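Local coordinates for protein BtGH115A (Bacteroides thetaiotaomicron, PDB 5BY3) that is a family GH115 glycoside hydrolase, a 4-O-methyl-alpha-glucuronidase with specificity for decorated arabinogalactans, at residues 88-100 with 149-163. Sequence-based numbering, arbitrary orientation.
Sequences ALKNKKQAFMLAV and SGKFRELQSPSVEYR
Gln94 reaches to the start of strand 162-166, where both ends of its amide are bonded. OE1 accepts from the two terminal nitrogens of Arg163, 2.8 Å from NH1 and 3.0 Å from NH2, and lies close to the guanidinium plane. NE2 donates to Glu161 O at 2.8 Å in a nearly straight bond (175°), in the carbonyl plane and on a lone pair. Opposite demands at its two ends thus fix the rotation of the amide, and a leucine here would probably cost Glu161 O and the Arg163 guanidinium one partner each, Asn209 and Val160 O remaining. Lys93 NZ donates to Pro158 O from above the carbonyl plane (3.1 Å), and a water links the ammonium to Ser159 O.

Phe96 and Gln156 form an antiparallel hydrogen-bonded pair, and Leu98 N adds a bond to Glu154 O.

Apolar contacts flank this ladder. With CG between the backbone N and the carbonyl carbon (chi1 65°), the Phe96 ring lies alongside Gln156, whose CB sits over its face 3.9 Å from the centroid. Leu98 CD1 meets the edge of the Phe152 ring, while on the other face Leu155 CD1 meets CE of Met97, a selenomethionine (3.5 Å), and Ala88 CB.

Strand 155-156 thereby edges the six-stranded mixed sheet, outside strand 96-100; helix 113-126 covers the Phe96 face, and Trp452 of helix 441-452 touches Phe96, Pro158 and Arg163 where the parallel barrel begins.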
# COMPACT_ATOMS: atom_id res chain seq x y z
N ALA A 88 2.33 -24.28 22.77
CA ALA A 88 1.61 -23.74 21.63
C ALA A 88 2.57 -23.10 20.62
O ALA A 88 2.21 -22.91 19.46
CB ALA A 88 0.57 -22.74 22.11
N LEU A 89 3.79 -22.83 21.07
CA LEU A 89 4.82 -22.20 20.26
C LEU A 89 5.72 -23.16 19.50
O LEU A 89 6.33 -22.76 18.51
CB LEU A 89 5.67 -21.31 21.14
CG LEU A 89 5.06 -20.00 21.61
CD1 LEU A 89 6.02 -19.43 22.65
CD2 LEU A 89 4.80 -18.99 20.48
N LYS A 90 5.81 -24.40 19.98
CA LYS A 90 6.69 -25.43 19.39
C LYS A 90 6.47 -25.60 17.87
O LYS A 90 5.30 -25.67 17.42
CB LYS A 90 6.51 -26.75 20.13
CG LYS A 90 7.79 -27.55 20.24
CD LYS A 90 7.59 -28.88 20.95
CE LYS A 90 8.92 -29.58 21.14
NZ LYS A 90 8.81 -31.06 20.99
N ASN A 91 7.59 -25.67 17.13
CA ASN A 91 7.62 -25.73 15.65
C ASN A 91 6.54 -24.85 14.98
O ASN A 91 5.52 -25.35 14.49
CB ASN A 91 7.59 -27.20 15.14
CG ASN A 91 8.97 -27.72 14.72
OD1 ASN A 91 9.91 -27.75 15.51
ND2 ASN A 91 9.08 -28.16 13.48
N LYS A 92 6.78 -23.53 14.99
CA LYS A 92 5.79 -22.51 14.56
C LYS A 92 6.46 -21.22 14.06
O LYS A 92 7.58 -20.89 14.47
CB LYS A 92 4.82 -22.20 15.70
CG LYS A 92 3.38 -22.13 15.26
CD LYS A 92 2.51 -21.51 16.34
CE LYS A 92 1.14 -21.16 15.77
NZ LYS A 92 0.25 -20.49 16.76
N LYS A 93 5.79 -20.48 13.18
CA LYS A 93 6.46 -19.39 12.45
C LYS A 93 6.26 -17.98 13.04
O LYS A 93 5.13 -17.53 13.22
CB LYS A 93 6.11 -19.45 10.94
CG LYS A 93 4.60 -19.39 10.59
CD LYS A 93 4.36 -18.57 9.32
CE LYS A 93 2.90 -18.53 8.90
NZ LYS A 93 2.54 -17.28 8.18
N GLN A 94 7.37 -17.31 13.37
CA GLN A 94 7.42 -15.87 13.74
C GLN A 94 6.45 -15.50 14.88
O GLN A 94 5.74 -14.47 14.81
CB GLN A 94 7.19 -14.98 12.49
CG GLN A 94 8.15 -15.17 11.34
CD GLN A 94 7.70 -14.42 10.09
OE1 GLN A 94 7.36 -13.24 10.16
NE2 GLN A 94 7.68 -15.10 8.94
N ALA A 95 6.38 -16.36 15.89
CA ALA A 95 5.31 -16.31 16.88
C ALA A 95 5.83 -16.03 18.27
O ALA A 95 7.00 -16.25 18.55
CB ALA A 95 4.49 -17.60 16.85
N PHE A 96 4.95 -15.50 19.13
CA PHE A 96 5.28 -15.21 20.51
C PHE A 96 4.11 -15.41 21.43
O PHE A 96 2.93 -15.27 21.01
CB PHE A 96 5.88 -13.81 20.68
CG PHE A 96 4.92 -12.68 20.35
CD1 PHE A 96 4.04 -12.21 21.30
CD2 PHE A 96 4.96 -12.06 19.11
CE1 PHE A 96 3.17 -11.17 21.01
CE2 PHE A 96 4.11 -10.99 18.80
CZ PHE A 96 3.20 -10.56 19.75
N MSE A 97 4.47 -15.73 22.68
CA MSE A 97 3.60 -15.80 23.84
C MSE A 97 4.07 -14.75 24.82
O MSE A 97 5.28 -14.62 25.11
CB MSE A 97 3.80 -17.13 24.50
CG MSE A 97 2.74 -18.12 24.07
SE MSE A 97 2.73 -19.55 25.42
CE MSE A 97 0.98 -20.40 25.10
N LEU A 98 3.11 -13.98 25.32
CA LEU A 98 3.34 -13.11 26.45
C LEU A 98 2.54 -13.66 27.61
O LEU A 98 1.36 -13.97 27.47
CB LEU A 98 2.84 -11.72 26.17
CG LEU A 98 3.49 -10.81 25.16
CD1 LEU A 98 2.79 -9.47 25.35
CD2 LEU A 98 4.96 -10.69 25.47
N ALA A 99 3.19 -13.76 28.77
CA ALA A 99 2.55 -14.32 29.96
C ALA A 99 3.24 -13.77 31.21
O ALA A 99 4.43 -13.43 31.15
CB ALA A 99 2.65 -15.85 29.93
N VAL A 100 2.50 -13.69 32.31
CA VAL A 100 3.03 -13.32 33.62
C VAL A 100 3.19 -14.57 34.51
O VAL A 100 2.18 -15.17 34.89
CB VAL A 100 2.15 -12.24 34.33
CG1 VAL A 100 2.85 -11.72 35.61
CG2 VAL A 100 1.79 -11.06 33.39
N SER A 149 -2.07 -7.84 34.32
CA SER A 149 -2.62 -8.87 35.21
C SER A 149 -1.76 -10.12 35.30
O SER A 149 -1.07 -10.46 34.33
CB SER A 149 -3.99 -9.29 34.72
OG SER A 149 -4.94 -8.55 35.44
N GLY A 150 -1.83 -10.79 36.46
CA GLY A 150 -1.25 -12.12 36.62
C GLY A 150 -1.91 -13.12 35.68
O GLY A 150 -1.33 -14.14 35.35
N LYS A 151 -3.13 -12.82 35.24
CA LYS A 151 -3.87 -13.64 34.30
C LYS A 151 -3.70 -13.27 32.83
O LYS A 151 -4.19 -14.00 31.97
CB LYS A 151 -5.36 -13.61 34.66
CG LYS A 151 -5.85 -14.85 35.40
CD LYS A 151 -7.24 -14.66 35.98
CE LYS A 151 -7.19 -14.35 37.48
NZ LYS A 151 -6.56 -13.02 37.76
N PHE A 152 -3.05 -12.14 32.53
CA PHE A 152 -2.85 -11.65 31.14
C PHE A 152 -1.98 -12.63 30.34
O PHE A 152 -0.91 -13.01 30.82
CB PHE A 152 -2.22 -10.24 31.14
CG PHE A 152 -1.81 -9.75 29.77
CD1 PHE A 152 -0.55 -10.07 29.24
CD2 PHE A 152 -2.67 -8.96 29.00
CE1 PHE A 152 -0.17 -9.64 27.97
CE2 PHE A 152 -2.30 -8.52 27.73
CZ PHE A 152 -1.05 -8.86 27.21
N ARG A 153 -2.40 -12.98 29.11
CA ARG A 153 -1.81 -14.15 28.42
C ARG A 153 -1.56 -14.16 26.87
O ARG A 153 -0.95 -15.12 26.38
CB ARG A 153 -2.51 -15.47 28.89
CG ARG A 153 -1.73 -16.77 28.66
CD ARG A 153 -1.92 -17.77 29.78
NE ARG A 153 -1.10 -17.43 30.95
CZ ARG A 153 -0.19 -18.22 31.53
NH1 ARG A 153 0.05 -19.45 31.08
NH2 ARG A 153 0.48 -17.77 32.58
N GLU A 154 -2.00 -13.15 26.12
CA GLU A 154 -1.66 -13.00 24.66
C GLU A 154 -0.75 -14.01 23.91
O GLU A 154 0.38 -14.30 24.33
CB GLU A 154 -1.11 -11.58 24.40
CG GLU A 154 -1.40 -11.02 23.01
CD GLU A 154 -2.88 -10.66 22.75
OE1 GLU A 154 -3.71 -10.57 23.69
OE2 GLU A 154 -3.21 -10.43 21.56
N LEU A 155 -1.22 -14.48 22.77
CA LEU A 155 -0.39 -15.28 21.82
C LEU A 155 -0.54 -14.71 20.40
O LEU A 155 -1.66 -14.43 19.94
CB LEU A 155 -0.85 -16.74 21.85
CG LEU A 155 -0.00 -17.86 21.23
CD1 LEU A 155 -0.22 -19.14 22.04
CD2 LEU A 155 -0.32 -18.12 19.75
N GLN A 156 0.56 -14.54 19.67
CA GLN A 156 0.43 -13.98 18.30
C GLN A 156 1.31 -14.68 17.27
O GLN A 156 2.33 -15.26 17.64
CB GLN A 156 0.68 -12.46 18.29
CG GLN A 156 -0.53 -11.58 18.61
CD GLN A 156 -0.19 -10.11 18.74
OE1 GLN A 156 -0.46 -9.49 19.77
NE2 GLN A 156 0.41 -9.54 17.70
N SER A 157 0.92 -14.59 16.00
CA SER A 157 1.59 -15.18 14.83
C SER A 157 1.06 -14.49 13.57
O SER A 157 -0.12 -14.10 13.53
CB SER A 157 1.28 -16.68 14.73
OG SER A 157 -0.11 -16.94 14.92
N PRO A 158 1.89 -14.38 12.51
CA PRO A 158 1.46 -13.67 11.30
C PRO A 158 0.52 -14.45 10.36
O PRO A 158 0.73 -15.67 10.12
CB PRO A 158 2.80 -13.35 10.59
CG PRO A 158 3.68 -14.46 11.02
CD PRO A 158 3.32 -14.72 12.46
N SER A 159 -0.49 -13.75 9.84
CA SER A 159 -1.32 -14.22 8.74
C SER A 159 -0.49 -14.36 7.44
O SER A 159 -0.67 -15.32 6.69
CB SER A 159 -2.45 -13.24 8.49
OG SER A 159 -3.47 -13.33 9.49
N VAL A 160 0.42 -13.42 7.17
CA VAL A 160 1.26 -13.46 5.96
C VAL A 160 2.72 -13.66 6.36
O VAL A 160 3.20 -13.02 7.33
CB VAL A 160 0.99 -12.24 5.05
CG1 VAL A 160 1.93 -12.18 3.83
CG2 VAL A 160 -0.48 -12.23 4.60
N GLU A 161 3.40 -14.56 5.65
CA GLU A 161 4.75 -15.02 6.06
C GLU A 161 5.87 -13.98 5.80
O GLU A 161 6.75 -13.77 6.66
CB GLU A 161 5.13 -16.40 5.48
CG GLU A 161 6.14 -17.13 6.37
CD GLU A 161 6.79 -18.39 5.79
OE1 GLU A 161 6.44 -18.83 4.68
OE2 GLU A 161 7.67 -18.95 6.49
N TYR A 162 5.82 -13.34 4.63
CA TYR A 162 6.73 -12.25 4.33
C TYR A 162 5.96 -10.97 4.01
O TYR A 162 5.06 -10.95 3.15
CB TYR A 162 7.65 -12.62 3.17
CG TYR A 162 8.63 -13.68 3.55
CD1 TYR A 162 9.83 -13.35 4.18
CD2 TYR A 162 8.33 -15.04 3.35
CE1 TYR A 162 10.74 -14.33 4.55
CE2 TYR A 162 9.23 -16.02 3.73
CZ TYR A 162 10.43 -15.65 4.32
OH TYR A 162 11.33 -16.60 4.69
N ARG A 163 6.29 -9.89 4.73
CA ARG A 163 5.57 -8.64 4.52
C ARG A 163 6.52 -7.49 4.59
O ARG A 163 7.42 -7.42 5.42
CB ARG A 163 4.36 -8.52 5.46
CG ARG A 163 4.71 -8.85 6.87
CD ARG A 163 3.76 -9.75 7.67
NE ARG A 163 4.51 -9.78 8.94
CZ ARG A 163 5.42 -10.69 9.28
NH1 ARG A 163 5.63 -11.79 8.52
NH2 ARG A 163 6.09 -10.55 10.42
O HOH W 1 1.27 -17.33 5.65